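Local coordinates for protein pyruvate formate-lyase 2 (Archaeoglobus fulgidus, PDB 2F3O) that is a glycyl radical enzyme of unknown physiological function, probably a lyase akin to pyruvate formate-lyase and glycerol dehydratase, at residues 545-550 / 602-607; 558-563 / 581-586; 630-634 / 750-754; 656-660 / 689-693. All coordinates share one frame; numbering follows the deposited sequence.

Interaction 1: residues 545-550 / 602-607; sequences IADVGD and YTKMVL
T603 is rotated (chi1 -62°) with OG1 anti to its carbonyl carbon and CG2 anti to the backbone N, so that both branches point into the groove between I545 and G549 of the neighbouring helix. OG1 lies 3.4 Å from G549 CA, CG2 3.5 Å from I545 O. As a knob, T603 fills the hole formed by I545, A546, G549 and D550. A side chain at G549 would collide with OG1; the CA atoms of G549 and T603 are 4.0 Å apart. I545, its CG1 between backbone N and carbonyl carbon (chi1 60°), sends CG2 to 3.8 Å from L607 CD1, and its CD1 rests against both L607 CD1 and T603 CG2. With an alanine in place of I545, L607 CD1 would probably lose its apolar partners on this helix and be freer to turn. V548 CG2 meets V606 CG1 at 3.5 Å. Y602 meets G549 with CB and CG, CB being nearest to G549 O; the ring runs on to L552, V553 and E556. The axes of the two short segments approach to 7.9 Å at 124°, a single knob-into-hole contact at a glycine, within the helical connection from strand 535-543 to its parallel neighbour 624-628, consistent with the alpha/beta barrel of glycyl radical enzymes.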
loop_
_atom_site.group_PDB
_atom_site.type_symbol
_atom_site.label_atom_id
_atom_site.label_comp_id
_atom_site.label_asym_id
_atom_site.label_seq_id
_atom_site.Cartn_x
_atom_site.Cartn_y
_atom_site.Cartn_z
ATOM N N ILE A 545 -30.638 -22.093 -16.984
ATOM C CA ILE A 545 -29.960 -23.066 -16.149
ATOM C C ILE A 545 -30.722 -24.359 -16.113
ATOM O O ILE A 545 -30.124 -25.424 -15.976
ATOM C CB ILE A 545 -29.640 -22.554 -14.727
ATOM C CG1 ILE A 545 -30.894 -22.147 -13.962
ATOM C CG2 ILE A 545 -28.730 -21.390 -14.818
ATOM C CD1 ILE A 545 -30.698 -22.198 -12.464
ATOM N N ALA A 546 -32.038 -24.274 -16.282
ATOM C CA ALA A 546 -32.832 -25.486 -16.354
ATOM C C ALA A 546 -32.782 -26.112 -17.746
ATOM O O ALA A 546 -32.855 -27.316 -17.861
ATOM C CB ALA A 546 -34.245 -25.255 -15.909
ATOM N N ASP A 547 -32.623 -25.309 -18.791
ATOM C CA ASP A 547 -32.496 -25.863 -20.139
ATOM C C ASP A 547 -31.276 -26.735 -20.326
ATOM O O ASP A 547 -31.351 -27.738 -21.015
ATOM C CB ASP A 547 -32.518 -24.773 -21.194
ATOM C CG ASP A 547 -33.900 -24.272 -21.441
ATOM O OD1 ASP A 547 -34.754 -25.067 -21.896
ATOM O OD2 ASP A 547 -34.149 -23.100 -21.130
ATOM N N VAL A 548 -30.158 -26.362 -19.708
ATOM C CA VAL A 548 -28.953 -27.197 -19.768
ATOM C C VAL A 548 -29.041 -28.327 -18.760
ATOM O O VAL A 548 -28.574 -29.411 -19.042
ATOM C CB VAL A 548 -27.646 -26.394 -19.581
ATOM C CG1 VAL A 548 -27.539 -25.354 -20.635
ATOM C CG2 VAL A 548 -27.653 -25.702 -18.281
ATOM N N GLY A 549 -29.663 -28.074 -17.609
ATOM C CA GLY A 549 -29.871 -29.104 -16.618
ATOM C C GLY A 549 -30.676 -30.250 -17.209
ATOM O O GLY A 549 -30.258 -31.404 -17.153
ATOM N N ASP A 550 -31.831 -29.915 -17.780
ATOM C CA ASP A 550 -32.756 -30.890 -18.367
ATOM C C ASP A 550 -32.188 -31.631 -19.566
ATOM O O ASP A 550 -32.430 -32.831 -19.713
ATOM C CB ASP A 550 -34.076 -30.226 -18.762
ATOM C CG ASP A 550 -34.905 -29.841 -17.565
ATOM O OD1 ASP A 550 -34.513 -30.211 -16.433
ATOM O OD2 ASP A 550 -35.943 -29.170 -17.757
ATOM N N TYR A 602 -28.992 -31.940 -11.757
ATOM C CA TYR A 602 -28.168 -31.470 -12.864
ATOM C C TYR A 602 -28.210 -29.965 -12.946
ATOM O O TYR A 602 -27.169 -29.324 -13.133
ATOM C CB TYR A 602 -28.619 -32.074 -14.205
ATOM C CG TYR A 602 -28.077 -33.459 -14.434
ATOM C CD1 TYR A 602 -28.903 -34.578 -14.341
ATOM C CD2 TYR A 602 -26.732 -33.654 -14.705
ATOM C CE1 TYR A 602 -28.407 -35.845 -14.532
ATOM C CE2 TYR A 602 -26.227 -34.913 -14.890
ATOM C CZ TYR A 602 -27.066 -36.007 -14.800
ATOM O OH TYR A 602 -26.545 -37.268 -14.984
ATOM N N THR A 603 -29.415 -29.413 -12.802
ATOM C CA THR A 603 -29.609 -27.969 -12.786
ATOM C C THR A 603 -28.807 -27.314 -11.653
ATOM O O THR A 603 -28.035 -26.385 -11.914
ATOM C CB THR A 603 -31.103 -27.601 -12.748
ATOM O OG1 THR A 603 -31.723 -28.109 -13.935
ATOM C CG2 THR A 603 -31.295 -26.086 -12.693
ATOM N N LYS A 604 -28.939 -27.851 -10.436
ATOM C CA LYS A 604 -28.148 -27.426 -9.275
ATOM C C LYS A 604 -26.644 -27.393 -9.537
ATOM O O LYS A 604 -25.963 -26.400 -9.253
ATOM C CB LYS A 604 -28.451 -28.329 -8.088
ATOM C CG LYS A 604 -27.416 -28.280 -6.990
ATOM C CD LYS A 604 -27.828 -29.108 -5.811
ATOM C CE LYS A 604 -26.811 -29.050 -4.713
ATOM N NZ LYS A 604 -27.518 -29.142 -3.433
ATOM N N MET A 605 -26.150 -28.472 -10.125
ATOM C CA MET A 605 -24.745 -28.596 -10.437
ATOM C C MET A 605 -24.319 -27.565 -11.490
ATOM O O MET A 605 -23.255 -26.935 -11.348
ATOM C CB MET A 605 -24.446 -30.017 -10.897
ATOM C CG MET A 605 -22.990 -30.308 -11.105
ATOM S SD MET A 605 -22.847 -31.621 -12.323
ATOM C CE MET A 605 -23.607 -30.867 -13.770
ATOM N N VAL A 606 -25.158 -27.368 -12.510
ATOM C CA VAL A 606 -24.910 -26.326 -13.507
ATOM C C VAL A 606 -24.802 -24.929 -12.872
ATOM O O VAL A 606 -23.889 -24.154 -13.200
ATOM C CB VAL A 606 -25.969 -26.319 -14.615
ATOM C CG1 VAL A 606 -25.925 -25.024 -15.369
ATOM C CG2 VAL A 606 -25.732 -27.467 -15.559
ATOM N N LEU A 607 -25.694 -24.629 -11.928
ATOM C CA LEU A 607 -25.624 -23.351 -11.231
ATOM C C LEU A 607 -24.358 -23.228 -10.396
ATOM O O LEU A 607 -23.701 -22.211 -10.476
ATOM C CB LEU A 607 -26.868 -23.067 -10.390
ATOM C CG LEU A 607 -27.066 -21.576 -10.088
ATOM C CD1 LEU A 607 -27.267 -20.798 -11.368
ATOM C CD2 LEU A 607 -28.220 -21.334 -9.131
#

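Interaction 2: residues 558-563 / 581-586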
loop_
_atom_site.group_PDB
_atom_site.type_symbol
_atom_site.label_atom_id
_atom_site.label_comp_id
_atom_site.label_asym_id
_atom_site.label_seq_id
_atom_site.Cartn_x
_atom_site.Cartn_y
_atom_site.Cartn_z
ATOM N N ALA A 558 -31.022 -41.276 -22.722
ATOM C CA ALA A 558 -31.030 -41.595 -24.153
ATOM C C ALA A 558 -29.789 -42.365 -24.603
ATOM O O ALA A 558 -29.841 -43.169 -25.537
ATOM C CB ALA A 558 -31.196 -40.336 -24.987
ATOM N N LEU A 559 -28.665 -42.092 -23.955
ATOM C CA LEU A 559 -27.467 -42.866 -24.199
ATOM C C LEU A 559 -27.686 -44.223 -23.561
ATOM O O LEU A 559 -27.604 -45.246 -24.241
ATOM C CB LEU A 559 -26.246 -42.190 -23.581
ATOM C CG LEU A 559 -25.761 -40.873 -24.187
ATOM C CD1 LEU A 559 -24.574 -40.369 -23.390
ATOM C CD2 LEU A 559 -25.411 -41.022 -25.656
ATOM N N ASN A 560 -27.992 -44.183 -22.260
ATOM C CA ASN A 560 -28.273 -45.336 -21.402
ATOM C C ASN A 560 -29.010 -46.452 -22.127
ATOM O O ASN A 560 -28.480 -47.552 -22.314
ATOM C CB ASN A 560 -29.126 -44.879 -20.214
ATOM C CG ASN A 560 -28.702 -45.507 -18.903
ATOM O OD1 ASN A 560 -28.195 -44.818 -18.007
ATOM N ND2 ASN A 560 -28.908 -46.822 -18.777
ATOM N N ALA A 561 -30.230 -46.147 -22.552
ATOM C CA ALA A 561 -30.952 -47.026 -23.439
ATOM C C ALA A 561 -30.730 -46.585 -24.893
ATOM O O ALA A 561 -31.419 -45.698 -25.379
ATOM C CB ALA A 561 -32.437 -47.035 -23.080
ATOM N N GLY A 562 -29.735 -47.166 -25.566
ATOM C CA GLY A 562 -29.676 -47.121 -27.036
ATOM C C GLY A 562 -28.750 -46.190 -27.820
ATOM O O GLY A 562 -27.785 -46.651 -28.446
ATOM N N TYR A 563 -29.051 -44.890 -27.814
ATOM C CA TYR A 563 -28.474 -43.944 -28.776
ATOM C C TYR A 563 -27.043 -43.535 -28.438
ATOM O O TYR A 563 -26.559 -43.749 -27.324
ATOM C CB TYR A 563 -29.335 -42.684 -28.895
ATOM C CG TYR A 563 -30.802 -42.894 -29.262
ATOM C CD1 TYR A 563 -31.744 -43.286 -28.305
ATOM C CD2 TYR A 563 -31.261 -42.649 -30.561
ATOM C CE1 TYR A 563 -33.090 -43.470 -28.637
ATOM C CE2 TYR A 563 -32.616 -42.825 -30.901
ATOM C CZ TYR A 563 -33.521 -43.232 -29.929
ATOM O OH TYR A 563 -34.854 -43.407 -30.244
ATOM N N LYS A 581 -38.511 -39.928 -33.357
ATOM C CA LYS A 581 -38.644 -40.948 -32.310
ATOM C C LYS A 581 -37.894 -40.527 -31.050
ATOM O O LYS A 581 -38.483 -40.437 -29.969
ATOM C CB LYS A 581 -38.138 -42.321 -32.775
ATOM C CG LYS A 581 -38.158 -43.374 -31.663
ATOM C CD LYS A 581 -39.152 -44.483 -31.920
ATOM C CE LYS A 581 -38.426 -45.734 -32.400
ATOM N NZ LYS A 581 -39.350 -46.744 -32.985
ATOM N N LEU A 582 -36.595 -40.271 -31.223
ATOM C CA LEU A 582 -35.685 -39.850 -30.152
ATOM C C LEU A 582 -36.189 -38.621 -29.418
ATOM O O LEU A 582 -36.129 -38.549 -28.190
ATOM C CB LEU A 582 -34.311 -39.533 -30.744
ATOM C CG LEU A 582 -33.269 -38.849 -29.857
ATOM C CD1 LEU A 582 -32.864 -39.723 -28.669
ATOM C CD2 LEU A 582 -32.055 -38.471 -30.685
ATOM N N HIS A 583 -36.700 -37.676 -30.200
ATOM C CA HIS A 583 -37.241 -36.421 -29.712
ATOM C C HIS A 583 -38.354 -36.611 -28.682
ATOM O O HIS A 583 -38.429 -35.862 -27.706
ATOM C CB HIS A 583 -37.724 -35.609 -30.913
ATOM C CG HIS A 583 -38.341 -34.298 -30.555
ATOM N ND1 HIS A 583 -38.005 -33.597 -29.417
ATOM C CD2 HIS A 583 -39.260 -33.545 -31.206
ATOM C CE1 HIS A 583 -38.706 -32.481 -29.369
ATOM N NE2 HIS A 583 -39.470 -32.421 -30.447
ATOM N N LYS A 584 -39.195 -37.621 -28.902
ATOM C CA LYS A 584 -40.273 -37.957 -27.978
ATOM C C LYS A 584 -39.733 -38.564 -26.696
ATOM O O LYS A 584 -40.327 -38.407 -25.650
ATOM C CB LYS A 584 -41.301 -38.904 -28.629
ATOM C CG LYS A 584 -42.113 -38.277 -29.783
ATOM C CD LYS A 584 -43.535 -38.852 -29.958
ATOM C CE LYS A 584 -44.149 -38.343 -31.262
ATOM N NZ LYS A 584 -45.626 -38.194 -31.213
ATOM N N LEU A 585 -38.607 -39.259 -26.784
ATOM C CA LEU A 585 -37.962 -39.813 -25.598
ATOM C C LEU A 585 -37.298 -38.708 -24.785
ATOM O O LEU A 585 -37.358 -38.725 -23.556
ATOM C CB LEU A 585 -36.936 -40.883 -25.990
ATOM C CG LEU A 585 -35.715 -41.119 -25.093
ATOM C CD1 LEU A 585 -36.029 -42.038 -23.923
ATOM C CD2 LEU A 585 -34.601 -41.700 -25.906
ATOM N N LEU A 586 -36.685 -37.746 -25.479
ATOM C CA LEU A 586 -36.075 -36.583 -24.836
ATOM C C LEU A 586 -37.106 -35.750 -24.089
ATOM O O LEU A 586 -36.877 -35.358 -22.947
ATOM C CB LEU A 586 -35.385 -35.703 -25.867
ATOM C CG LEU A 586 -34.199 -36.333 -26.587
ATOM C CD1 LEU A 586 -33.586 -35.339 -27.548
ATOM C CD2 LEU A 586 -33.165 -36.838 -25.599
#
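Y563 leaves the end of helix 545-560 and lays its ring against helix 580-588, just beyond a Schellman motif in which G562, at positive phi, is the C-prime residue. The motif ends the helix by pairing Y563 N with A558 O and G562 N with L559 O, and so sets where the tyrosine starts. From CB, which points toward the other helix, the side chain turns with CG anti to the carbonyl carbon (chi1 -56°). L582 CD1 caps the middle of one ring face, about equally far from all six ring carbons, 3.5 Å from the centroid and only 2° off the normal, a nearly ideal CH-pi contact. Further out, CE1 of Y563 has an extra neighbour in L585 CD2 at 3.6 Å, and CE2 has one in L582 CB at 3.7 Å. At the tip, Y563 OH lies beside K581 CG (3.6 Å) and L582 CA; the lysine chain then bends and leads away. Were Y563 an alanine, L582 CD1 would probably lose the ring face it sits on, and L585 CD2 its neighbour CE1. L585 CD2 also meets A558 CB at 3.8 Å, while L582 packs on A571 of the intervening helix 565-573. A558 O accepts the bond from Y563 N at 3.0 Å and also lies in the plane of the tyrosine ring, at its edge.

Interaction 3: residues 630-634 / 750-754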
loop_
_atom_site.group_PDB
_atom_site.type_symbol
_atom_site.label_atom_id
_atom_site.label_comp_id
_atom_site.label_asym_id
_atom_site.label_seq_id
_atom_site.Cartn_x
_atom_site.Cartn_y
_atom_site.Cartn_z
ATOM N N TYR A 630 -31.310 -14.408 -12.829
ATOM C CA TYR A 630 -32.606 -13.848 -13.137
ATOM C C TYR A 630 -32.581 -13.425 -14.585
ATOM O O TYR A 630 -31.521 -13.075 -15.089
ATOM C CB TYR A 630 -32.982 -12.696 -12.177
ATOM C CG TYR A 630 -32.150 -11.454 -12.251
ATOM C CD1 TYR A 630 -32.439 -10.442 -13.167
ATOM C CD2 TYR A 630 -31.099 -11.271 -11.377
ATOM C CE1 TYR A 630 -31.670 -9.311 -13.234
ATOM C CE2 TYR A 630 -30.341 -10.136 -11.413
ATOM C CZ TYR A 630 -30.614 -9.167 -12.353
ATOM O OH TYR A 630 -29.839 -8.039 -12.383
ATOM N N PRO A 631 -33.735 -13.483 -15.270
ATOM C CA PRO A 631 -33.683 -13.345 -16.707
ATOM C C PRO A 631 -33.942 -11.999 -17.360
ATOM O O PRO A 631 -33.519 -11.833 -18.502
ATOM C CB PRO A 631 -34.792 -14.290 -17.155
ATOM C CG PRO A 631 -35.784 -14.215 -16.075
ATOM C CD PRO A 631 -35.101 -13.798 -14.816
ATOM N N MET A 632 -34.616 -11.068 -16.679
ATOM C CA MET A 632 -35.413 -10.009 -17.351
ATOM C C MET A 632 -36.333 -10.689 -18.355
ATOM O O MET A 632 -37.010 -11.639 -17.995
ATOM C CB MET A 632 -34.571 -8.900 -18.007
ATOM C CG MET A 632 -33.679 -8.117 -17.038
ATOM S SD MET A 632 -34.478 -7.591 -15.506
ATOM C CE MET A 632 -35.705 -6.433 -16.113
ATOM N N THR A 633 -36.355 -10.249 -19.606
ATOM C CA THR A 633 -36.981 -11.103 -20.616
ATOM C C THR A 633 -35.957 -11.604 -21.618
ATOM O O THR A 633 -36.309 -11.924 -22.746
ATOM C CB THR A 633 -38.230 -10.481 -21.351
ATOM O OG1 THR A 633 -37.836 -9.424 -22.226
ATOM C CG2 THR A 633 -39.266 -9.966 -20.372
ATOM N N THR A 634 -34.692 -11.689 -21.201
ATOM C CA THR A 634 -33.641 -12.181 -22.093
ATOM C C THR A 634 -33.700 -13.686 -22.264
ATOM O O THR A 634 -33.059 -14.216 -23.158
ATOM C CB THR A 634 -32.201 -11.843 -21.628
ATOM O OG1 THR A 634 -31.854 -12.656 -20.500
ATOM C CG2 THR A 634 -32.040 -10.368 -21.286
ATOM N N VAL A 750 -43.374 -10.258 -14.160
ATOM C CA VAL A 750 -42.794 -10.912 -15.324
ATOM C C VAL A 750 -41.754 -11.953 -14.959
ATOM O O VAL A 750 -41.862 -13.105 -15.380
ATOM C CB VAL A 750 -42.165 -9.908 -16.286
ATOM C CG1 VAL A 750 -41.735 -10.597 -17.554
ATOM C CG2 VAL A 750 -43.146 -8.837 -16.603
ATOM N N ALA A 751 -40.775 -11.544 -14.154
ATOM C CA ALA A 751 -39.628 -12.374 -13.787
ATOM C C ALA A 751 -38.794 -11.651 -12.743
ATOM O O ALA A 751 -37.612 -11.939 -12.585
ATOM C CB ALA A 751 -38.772 -12.648 -15.006
ATOM N N GLY A 752 -39.401 -10.679 -12.069
ATOM C CA GLY A 752 -38.716 -9.938 -11.030
ATOM C C GLY A 752 -39.267 -8.543 -10.837
ATOM O O GLY A 752 -38.812 -7.806 -9.961
ATOM N N TRP A 753 -40.259 -8.181 -11.649
ATOM C CA TRP A 753 -40.857 -6.843 -11.607
ATOM C C TRP A 753 -42.264 -6.807 -12.159
ATOM O O TRP A 753 -42.665 -7.688 -12.914
ATOM C CB TRP A 753 -39.998 -5.856 -12.383
ATOM C CG TRP A 753 -40.089 -5.930 -13.859
ATOM C CD1 TRP A 753 -40.677 -5.021 -14.680
ATOM C CD2 TRP A 753 -39.534 -6.949 -14.717
ATOM N NE1 TRP A 753 -40.530 -5.399 -15.995
ATOM C CE2 TRP A 753 -39.843 -6.584 -16.047
ATOM C CE3 TRP A 753 -38.812 -8.136 -14.491
ATOM C CZ2 TRP A 753 -39.462 -7.359 -17.140
ATOM C CZ3 TRP A 753 -38.435 -8.899 -15.580
ATOM C CH2 TRP A 753 -38.752 -8.500 -16.889
ATOM N N SER A 754 -43.002 -5.765 -11.799
ATOM C CA SER A 754 -44.362 -5.569 -12.294
ATOM C C SER A 754 -44.453 -4.898 -13.660
ATOM O O SER A 754 -43.927 -3.815 -13.882
ATOM C CB SER A 754 -45.169 -4.756 -11.296
ATOM O OG SER A 754 -45.532 -5.546 -10.181
HETATM O O HOH W 1 -35.669 -10.630 -13.955
#
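M632 folds its methyl CE over the six-membered ring of W753, 3.7 Å from the centroid and 10° off the normal. Bends at chi2 and chi3 curl the chain back to the indole and leave SD oblique to it, 4.7 Å from the same centroid, a Met-aromatic contact. V750 CB covers the opposite face, and M632 O lies in plane at the edge; the ring thus lies between V750 of its own loop and M632 of the other, while NE1 bonds to G328 O. T633 CG2 fits at the ring edge, 3.8 Å from W753 CH2, and also touches V750 CG1; its OG1 is engaged by Q324 O and S327 N. Beside the indole, P631 CG packs 3.5 Å from A751 CB. A water bridges the two segments, accepting from M632 N at 3.0 Å and donating to A751 O at 2.7 Å. Residues 631-634 form a type II' turn whose P631 O receives both T634 N and T634 OG1. The M632 side chain is about 3 Å from a glycerol, probably from the crystallisation liquor. W753 and A751 flank G752, the predicted radical site, unmodified in this structure: this is the glycyl radical loop, seated against the turn after strand 624-628, probably part of the glycyl radical enzyme barrel.

Interaction 4: residues 656-660 / 689-693; sequences NPGVS and ASLTI
V659 N donates to S690 O at 2.9 Å with an N-H...O angle of 161°, and a second bond lies further along, where T692 N donates to S660 OG at 2.9 Å and 165°. The serine hydroxyl oxygen is placed for this by a chi1 of -49°, with OG anti to its own carbonyl carbon; L691 CD1 packs beside it at 3.4 Å. S690 O has a further, weaker neighbour in G658 CA, a CA-H...O contact of 3.4 Å, and a CB on G658 would collide with that oxygen. V659 N and S660 OG both belong to a type II' beta turn, P657 to S660, closed by S660 N to P657 O. It lies against the start of strand 692-696, which is outermost within this chain in a mixed five-stranded sheet and pairs in parallel with strand 722-728. N656 ND2, just ahead of the turn, reaches forward to S660 O at 2.9 Å, with the donor tilted from the carbonyl plane. N656 OD1 takes A546 N, so both ends of the side-chain amide are engaged; the backbone N separately goes to D547 OD2. V659 O accepts from Y592 OH. On the other segment, S690 OG has its partner in A751 O of the radical loop, T692 OG1 is bound to Q724 NE2, and L691 N to H722 ND1. Between the polar bonds V659 supplies the apolar part: CG2 lies 3.8 Å from L691 CB, and CG1 meets the methyl of A689.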
loop_
_atom_site.group_PDB
_atom_site.type_symbol
_atom_site.label_atom_id
_atom_site.label_comp_id
_atom_site.label_asym_id
_atom_site.label_seq_id
_atom_site.Cartn_x
_atom_site.Cartn_y
_atom_site.Cartn_z
ATOM N N ASN A 656 -35.690 -20.968 -19.891
ATOM C CA ASN A 656 -36.406 -20.886 -18.631
ATOM C C ASN A 656 -36.061 -19.602 -17.886
ATOM O O ASN A 656 -34.941 -19.101 -18.004
ATOM C CB ASN A 656 -36.158 -22.117 -17.764
ATOM C CG ASN A 656 -34.792 -22.131 -17.157
ATOM O OD1 ASN A 656 -33.809 -22.501 -17.813
ATOM N ND2 ASN A 656 -34.709 -21.760 -15.879
ATOM N N PRO A 657 -37.028 -19.046 -17.134
ATOM C CA PRO A 657 -36.782 -17.763 -16.504
ATOM C C PRO A 657 -36.317 -17.839 -15.038
ATOM O O PRO A 657 -37.069 -18.279 -14.149
ATOM C CB PRO A 657 -38.149 -17.075 -16.606
ATOM C CG PRO A 657 -39.158 -18.211 -16.692
ATOM C CD PRO A 657 -38.398 -19.508 -16.862
ATOM N N GLY A 658 -35.087 -17.386 -14.797
ATOM C CA GLY A 658 -34.540 -17.335 -13.449
ATOM C C GLY A 658 -34.272 -18.729 -12.937
ATOM O O GLY A 658 -33.703 -19.565 -13.639
ATOM N N VAL A 659 -34.717 -18.991 -11.718
ATOM C CA VAL A 659 -34.606 -20.321 -11.153
ATOM C C VAL A 659 -35.944 -21.038 -11.263
ATOM O O VAL A 659 -36.196 -22.024 -10.564
ATOM C CB VAL A 659 -34.090 -20.290 -9.701
ATOM C CG1 VAL A 659 -32.667 -19.802 -9.693
ATOM C CG2 VAL A 659 -34.944 -19.397 -8.833
ATOM N N SER A 660 -36.800 -20.538 -12.152
ATOM C CA SER A 660 -38.098 -21.147 -12.381
ATOM C C SER A 660 -37.987 -22.135 -13.547
ATOM O O SER A 660 -37.271 -21.871 -14.517
ATOM C CB SER A 660 -39.162 -20.071 -12.645
ATOM O OG SER A 660 -39.132 -19.032 -11.678
ATOM N N ALA A 689 -31.723 -14.216 -6.975
ATOM C CA ALA A 689 -32.349 -15.214 -7.848
ATOM C C ALA A 689 -33.796 -14.856 -8.062
ATOM O O ALA A 689 -34.423 -14.290 -7.183
ATOM C CB ALA A 689 -32.258 -16.588 -7.255
ATOM N N SER A 690 -34.330 -15.177 -9.232
ATOM C CA SER A 690 -35.739 -14.923 -9.494
ATOM C C SER A 690 -36.557 -16.202 -9.626
ATOM O O SER A 690 -36.382 -16.963 -10.582
ATOM C CB SER A 690 -35.909 -14.087 -10.749
ATOM O OG SER A 690 -37.238 -14.152 -11.220
ATOM N N LEU A 691 -37.443 -16.422 -8.660
ATOM C CA LEU A 691 -38.437 -17.483 -8.736
ATOM C C LEU A 691 -39.847 -16.887 -8.841
ATOM O O LEU A 691 -40.301 -16.198 -7.919
ATOM C CB LEU A 691 -38.343 -18.402 -7.521
ATOM C CG LEU A 691 -39.419 -19.471 -7.396
ATOM C CD1 LEU A 691 -39.343 -20.426 -8.576
ATOM C CD2 LEU A 691 -39.291 -20.202 -6.069
ATOM N N THR A 692 -40.529 -17.154 -9.957
ATOM C CA THR A 692 -41.902 -16.682 -10.152
ATOM C C THR A 692 -42.900 -17.821 -10.125
ATOM O O THR A 692 -42.771 -18.772 -10.894
ATOM C CB THR A 692 -42.055 -16.046 -11.505
ATOM O OG1 THR A 692 -40.908 -15.243 -11.768
ATOM C CG2 THR A 692 -43.313 -15.208 -11.554
ATOM N N ILE A 693 -43.904 -17.722 -9.263
ATOM C CA ILE A 693 -44.940 -18.753 -9.175
ATOM C C ILE A 693 -46.298 -18.247 -9.680
ATOM O O ILE A 693 -46.900 -17.358 -9.087
ATOM C CB ILE A 693 -45.027 -19.321 -7.736
ATOM C CG1 ILE A 693 -43.806 -20.190 -7.456
ATOM C CG2 ILE A 693 -46.288 -20.150 -7.536
ATOM C CD1 ILE A 693 -43.564 -21.204 -8.547
#

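Interactions 1 and 2 share helix 545-560, used near its start and at its end, with centres about 19 Å apart; interaction 2 falls within the chain span bridged by interaction 1. Further along, 656-660/689-693 lies within the span between the two halves of interaction 3; these centres are only about 8 Å apart, and the two touch through S690 and A751 and by P631 packing on P657 and G658. Interaction 4 touches interaction 1 through N656, tying the two family regions together. Interactions 1, 4 and 3 thus touch in succession, linking helices 545-560 and 597-615 to the predicted radical loop, while interaction 2 lies apart at the periphery, about 33 Å from interaction 3 between centres.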